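MsDPBB_sym2 protein (Synthetic construct, PDB 7DWW) is a computationally designed protein built to reproduce the double-psi beta-barrel, the core fold of RNA polymerase. Local coordinates at residues Ala7-Ala12 with Asn63-Asp68; Asn20-Asp25 with Ala50-Ala55. All coordinates share one frame; numbering follows the deposited sequence.

Contact 1: Ala7-Ala12 with Asn63-Asp68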
loop_
_atom_site.group_PDB
_atom_site.type_symbol
_atom_site.label_atom_id
_atom_site.label_comp_id
_atom_site.label_asym_id
_atom_site.label_seq_id
_atom_site.Cartn_x
_atom_site.Cartn_y
_atom_site.Cartn_z
ATOM N N ALA A 7 6.431 2.090 4.228
ATOM C CA ALA A 7 6.683 2.009 2.797
ATOM C C ALA A 7 6.541 3.390 2.196
ATOM O O ALA A 7 5.926 4.285 2.789
ATOM C CB ALA A 7 5.729 1.032 2.107
ATOM N N ARG A 8 7.155 3.580 1.031
ATOM C CA ARG A 8 7.026 4.819 0.291
ATOM C C ARG A 8 5.898 4.703 -0.721
ATOM O O ARG A 8 5.753 3.678 -1.394
ATOM C CB ARG A 8 8.312 5.183 -0.445
ATOM C CG ARG A 8 8.833 6.551 -0.090
ATOM C CD ARG A 8 10.204 6.765 -0.687
ATOM N NE ARG A 8 11.265 6.999 0.284
ATOM C CZ ARG A 8 11.434 8.110 0.998
ATOM N NH1 ARG A 8 10.588 9.120 0.870
ATOM N NH2 ARG A 8 12.462 8.211 1.841
ATOM N N VAL A 9 5.133 5.778 -0.853
ATOM C CA VAL A 9 3.942 5.769 -1.689
ATOM C C VAL A 9 4.376 5.873 -3.147
ATOM O O VAL A 9 5.222 6.713 -3.492
ATOM C CB VAL A 9 2.999 6.917 -1.284
ATOM C CG1 VAL A 9 1.863 7.119 -2.300
ATOM C CG2 VAL A 9 2.480 6.677 0.142
ATOM N N ALA A 10 3.836 5.001 -3.994
ATOM C CA ALA A 10 4.018 5.042 -5.438
ATOM C C ALA A 10 2.674 4.883 -6.135
ATOM O O ALA A 10 1.713 4.393 -5.559
ATOM C CB ALA A 10 4.971 3.953 -5.934
ATOM N N LEU A 11 2.628 5.328 -7.376
ATOM C CA LEU A 11 1.390 5.387 -8.137
ATOM C C LEU A 11 1.070 4.028 -8.774
ATOM O O LEU A 11 1.932 3.417 -9.412
ATOM C CB LEU A 11 1.521 6.487 -9.183
ATOM C CG LEU A 11 0.352 6.768 -10.117
ATOM C CD1 LEU A 11 -0.852 7.199 -9.296
ATOM C CD2 LEU A 11 0.707 7.838 -11.133
ATOM N N ALA A 12 -0.150 3.536 -8.541
ATOM C CA ALA A 12 -0.595 2.297 -9.163
ATOM C C ALA A 12 -0.519 2.391 -10.683
ATOM O O ALA A 12 -0.749 3.445 -11.275
ATOM C CB ALA A 12 -2.035 1.982 -8.730
ATOM N N ASN A 63 10.421 -1.407 -1.199
ATOM C CA ASN A 63 9.647 -1.061 0.014
ATOM C C ASN A 63 8.667 0.059 -0.376
ATOM O O ASN A 63 8.605 1.093 0.279
ATOM C CB ASN A 63 10.516 -0.998 1.271
ATOM C CG ASN A 63 9.914 -0.220 2.405
ATOM O OD1 ASN A 63 10.248 0.938 2.613
ATOM N ND2 ASN A 63 8.985 -0.838 3.098
ATOM N N ILE A 64 7.931 -0.168 -1.457
ATOM C CA ILE A 64 6.910 0.816 -1.899
ATOM C C ILE A 64 5.531 0.190 -1.696
ATOM O O ILE A 64 5.449 -1.019 -1.547
ATOM C CB ILE A 64 7.072 1.170 -3.384
ATOM C CG1 ILE A 64 7.220 -0.080 -4.242
ATOM C CG2 ILE A 64 8.192 2.170 -3.608
ATOM C CD1 ILE A 64 7.029 0.163 -5.706
ATOM N N VAL A 65 4.519 1.044 -1.660
ATOM C CA VAL A 65 3.098 0.609 -1.626
ATOM C C VAL A 65 2.442 1.323 -2.801
ATOM O O VAL A 65 2.496 2.527 -2.828
ATOM C CB VAL A 65 2.403 0.912 -0.287
ATOM C CG1 VAL A 65 2.501 2.360 0.120
ATOM C CG2 VAL A 65 0.953 0.469 -0.309
ATOM N N ARG A 66 1.921 0.583 -3.765
ATOM C CA ARG A 66 1.313 1.228 -4.933
ATOM C C ARG A 66 -0.164 1.473 -4.661
ATOM O O ARG A 66 -0.870 0.576 -4.199
ATOM C CB ARG A 66 1.470 0.353 -6.167
ATOM C CG ARG A 66 2.859 0.387 -6.749
ATOM C CD ARG A 66 2.881 -0.092 -8.175
ATOM N NE ARG A 66 4.255 -0.246 -8.656
ATOM C CZ ARG A 66 4.995 0.742 -9.145
ATOM N NH1 ARG A 66 4.502 1.967 -9.229
ATOM N NH2 ARG A 66 6.234 0.497 -9.569
ATOM N N MET A 67 -0.630 2.693 -4.981
ATOM C CA MET A 67 -1.939 3.210 -4.620
ATOM C C MET A 67 -2.531 3.932 -5.823
ATOM O O MET A 67 -1.815 4.510 -6.632
ATOM C CB MET A 67 -1.881 4.197 -3.429
ATOM C CG MET A 67 -1.254 3.644 -2.146
ATOM S SD MET A 67 -1.183 4.948 -0.881
ATOM C CE MET A 67 -2.891 5.453 -0.735
ATOM N N ASP A 68 -3.860 3.904 -5.916
ATOM C CA ASP A 68 -4.561 4.754 -6.869
ATOM C C ASP A 68 -4.436 6.223 -6.455
ATOM O O ASP A 68 -4.400 6.554 -5.265
ATOM C CB ASP A 68 -6.026 4.330 -6.929
ATOM C CG ASP A 68 -6.814 5.094 -7.958
ATOM O OD1 ASP A 68 -7.036 4.515 -9.032
ATOM O OD2 ASP A 68 -7.154 6.266 -7.706
#

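Contact 2: Asn20-Asp25 with Ala50-Ala55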
loop_
_atom_site.group_PDB
_atom_site.type_symbol
_atom_site.label_atom_id
_atom_site.label_comp_id
_atom_site.label_asym_id
_atom_site.label_seq_id
_atom_site.Cartn_x
_atom_site.Cartn_y
_atom_site.Cartn_z
ATOM N N ASN A 20 -9.601 0.826 -4.124
ATOM C CA ASN A 20 -9.219 0.657 -2.721
ATOM C C ASN A 20 -8.238 -0.506 -2.510
ATOM O O ASN A 20 -8.106 -1.017 -1.388
ATOM C CB ASN A 20 -10.477 0.469 -1.874
ATOM C CG ASN A 20 -11.205 -0.826 -2.178
ATOM O OD1 ASN A 20 -11.254 -1.280 -3.322
ATOM N ND2 ASN A 20 -11.786 -1.408 -1.154
ATOM N N ILE A 21 -7.539 -0.933 -3.558
ATOM C CA ILE A 21 -6.530 -1.983 -3.458
ATOM C C ILE A 21 -5.158 -1.329 -3.464
ATOM O O ILE A 21 -4.852 -0.538 -4.365
ATOM C CB ILE A 21 -6.636 -2.983 -4.618
ATOM C CG1 ILE A 21 -7.961 -3.737 -4.573
ATOM C CG2 ILE A 21 -5.397 -3.912 -4.647
ATOM C CD1 ILE A 21 -8.309 -4.214 -3.208
ATOM N N VAL A 22 -4.341 -1.654 -2.483
ATOM C CA VAL A 22 -2.944 -1.241 -2.497
ATOM C C VAL A 22 -2.097 -2.476 -2.757
ATOM O O VAL A 22 -2.479 -3.599 -2.426
ATOM C CB VAL A 22 -2.533 -0.527 -1.195
ATOM C CG1 VAL A 22 -3.381 0.729 -1.003
ATOM C CG2 VAL A 22 -2.656 -1.455 -0.005
ATOM N N ARG A 23 -0.921 -2.269 -3.366
ATOM C CA ARG A 23 -0.111 -3.368 -3.858
ATOM C C ARG A 23 1.267 -3.300 -3.209
ATOM O O ARG A 23 1.924 -2.257 -3.247
ATOM C CB ARG A 23 -0.012 -3.353 -5.388
ATOM C CG ARG A 23 -1.420 -3.333 -6.060
ATOM C CD ARG A 23 -1.382 -3.675 -7.562
ATOM N NE ARG A 23 -1.273 -5.114 -7.782
ATOM C CZ ARG A 23 -2.314 -5.935 -7.881
ATOM N NH1 ARG A 23 -3.544 -5.455 -7.803
ATOM N NH2 ARG A 23 -2.123 -7.236 -8.063
ATOM N N MET A 24 1.659 -4.413 -2.590
ATOM C CA MET A 24 2.882 -4.576 -1.812
ATOM C C MET A 24 3.576 -5.851 -2.266
ATOM O O MET A 24 2.912 -6.818 -2.642
ATOM C CB MET A 24 2.560 -4.692 -0.317
ATOM C CG MET A 24 1.859 -3.485 0.271
ATOM S SD MET A 24 1.224 -3.874 1.925
ATOM C CE MET A 24 2.757 -4.394 2.692
ATOM N N ASP A 25 4.909 -5.865 -2.223
ATOM C CA ASP A 25 5.622 -7.062 -2.670
ATOM C C ASP A 25 5.477 -8.188 -1.647
ATOM O O ASP A 25 5.163 -7.973 -0.462
ATOM C CB ASP A 25 7.109 -6.772 -2.926
ATOM C CG ASP A 25 7.863 -6.477 -1.651
ATOM O OD1 ASP A 25 7.897 -5.310 -1.212
ATOM O OD2 ASP A 25 8.358 -7.441 -1.039
ATOM N N ALA A 50 -7.677 0.017 3.459
ATOM C CA ALA A 50 -7.666 -0.458 2.081
ATOM C C ALA A 50 -7.492 -1.965 2.114
ATOM O O ALA A 50 -7.254 -2.556 3.168
ATOM C CB ALA A 50 -6.534 0.206 1.289
ATOM N N ARG A 51 -7.514 -2.603 0.957
ATOM C CA ARG A 51 -7.252 -4.055 0.909
ATOM C C ARG A 51 -5.926 -4.243 0.184
ATOM O O ARG A 51 -5.622 -3.442 -0.661
ATOM C CB ARG A 51 -8.416 -4.823 0.285
ATOM C CG ARG A 51 -9.671 -4.767 1.136
ATOM C CD ARG A 51 -10.672 -5.896 0.964
ATOM N NE ARG A 51 -11.718 -5.765 1.954
ATOM C CZ ARG A 51 -11.798 -6.495 3.050
ATOM N NH1 ARG A 51 -10.898 -7.425 3.285
ATOM N NH2 ARG A 51 -12.775 -6.299 3.902
ATOM N N VAL A 52 -5.212 -5.312 0.493
ATOM C CA VAL A 52 -3.847 -5.536 -0.048
ATOM C C VAL A 52 -3.840 -6.586 -1.151
ATOM O O VAL A 52 -4.533 -7.570 -1.016
ATOM C CB VAL A 52 -2.900 -5.958 1.089
ATOM C CG1 VAL A 52 -1.459 -6.020 0.646
ATOM C CG2 VAL A 52 -3.017 -5.042 2.270
ATOM N N ALA A 53 -3.015 -6.360 -2.166
ATOM C CA ALA A 53 -2.802 -7.321 -3.263
ATOM C C ALA A 53 -1.316 -7.357 -3.622
ATOM O O ALA A 53 -0.612 -6.441 -3.274
ATOM C CB ALA A 53 -3.654 -6.970 -4.445
ATOM N N LEU A 54 -0.884 -8.401 -4.299
ATOM C CA LEU A 54 0.545 -8.569 -4.624
ATOM C C LEU A 54 1.036 -7.506 -5.598
ATOM O O LEU A 54 0.370 -7.250 -6.583
ATOM C CB LEU A 54 0.780 -9.962 -5.198
ATOM C CG LEU A 54 1.235 -10.989 -4.177
ATOM C CD1 LEU A 54 1.333 -12.367 -4.795
ATOM C CD2 LEU A 54 2.555 -10.572 -3.566
ATOM N N ALA A 55 2.231 -6.991 -5.315
ATOM C CA ALA A 55 2.948 -6.016 -6.152
ATOM C C ALA A 55 3.254 -6.690 -7.478
ATOM O O ALA A 55 3.470 -7.887 -7.478
ATOM C CB ALA A 55 4.223 -5.633 -5.469
#

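Contact 1: Ala7-Ala12 with Asn63-Asp68
Parallel strand pairing joins A7-A12, the end of strand 4-11 and the residue after it, to N63-D68, which carries strand 64-67, within the double-psi beta-barrel. The evidence is the bridges R8-I64, V9-V65, A10-R66 and L11-M67, with segment axes 4.4 Å apart at their closest and inclined at 31°. Five backbone hydrogen bonds run from R8 N to N63 O through to A12 N and M67 O, the last pair 2.7 Å apart.

On the barrel-core face, V65 holds CG1 between its backbone N and carbonyl carbon (chi1 54°), which carries this methyl to within 4.0 Å of A7 CB. Further along, the M67 thioether crosses the isopropyl group of V9, SD lying 4.0 Å from V9 CG1. M72 of helix 69-75 touches both V9 and M67.

The other face carries I64, A10 and R66. R66 reaches back with an extended chain and gives an NH1 hydrogen to L11 O (3.0 Å), 15° out of the guanidinium plane. I64 CD1 lies 3.7 Å above one face of that guanidinium, offset toward its rim, and A10 CB comes within 3.9 Å of NH1. R66 NE also makes a weak, long ion pair with D59 OD2. Together, the NH1 bond and the I64 methyl over one face restrict how the R66 guanidinium can turn, tying it to the end of strand 4-11.

Contact 2: Asn20-Asp25 with Ala50-Ala55
R23 sets CG anti to its carbonyl carbon and then bends at chi3 (79°), folding the guanidinium back over A53 and beside L54. A53 CB lies 3.5 Å above one guanidinium face, offset toward its rim. R23 NE and NH2 each lie 2.9 Å from L54 O, in bonds that are weak because the N-H...O angle is only 123°: one carbonyl oxygen is shared by a two-pronged donor, neither prong pointing straight at it. On the same face of the sheet I21 places CG2 3.5 Å from A53 CB, and its CD1 comes equally close to R51 CB; the isoleucine thereby spans two residues of the neighbouring strand. The R51 guanidinium leads away and bonds through NH1 to G37 O.

These groups sit on the parallel pairing of strands 21-24 and 47-54, part of the double-psi beta-barrel; bridges I21-R51, V22-V52, R23-A53 and M24-L54 define it, and the segment axes make 39°. Five backbone hydrogen bonds run from R51 N and N20 O to A55 N and M24 O, where the strand ladder gives way to loop.

The opposite face is apolar. V22 CG1 packs on A50 CB at 3.9 Å, and the M24 thioether crosses V52, with M24 SD 3.7 Å from V52 CG1. M29 of helix 26-32 touches M24 and V52. Beyond M24, D25 is the N-cap of that helix, its OD2 accepting a hydrogen bond from L28 N.

From the N terminus, strand 4-11 supplies the first half of contact 1 and strand 21-24 the first half of contact 2. After helix 26-32 and strand 39-43, strand 47-54 returns to close contact 2; strand 64-67 then closes contact 1. Contact 2 is therefore nested inside the loop of contact 1, and their centres are about 9 Å apart. The two ladders meet directly: R66 N lies 2.9 Å from R23 O, a probable hydrogen bond, and V65 CG2 packs 3.7 Å from V22 CB. Strands 21-24 and 64-67 thus sit side by side, linking the two parallel pairs, while strands 39-43 and 82-87 complete the sheet between strands 47-54 and 4-11.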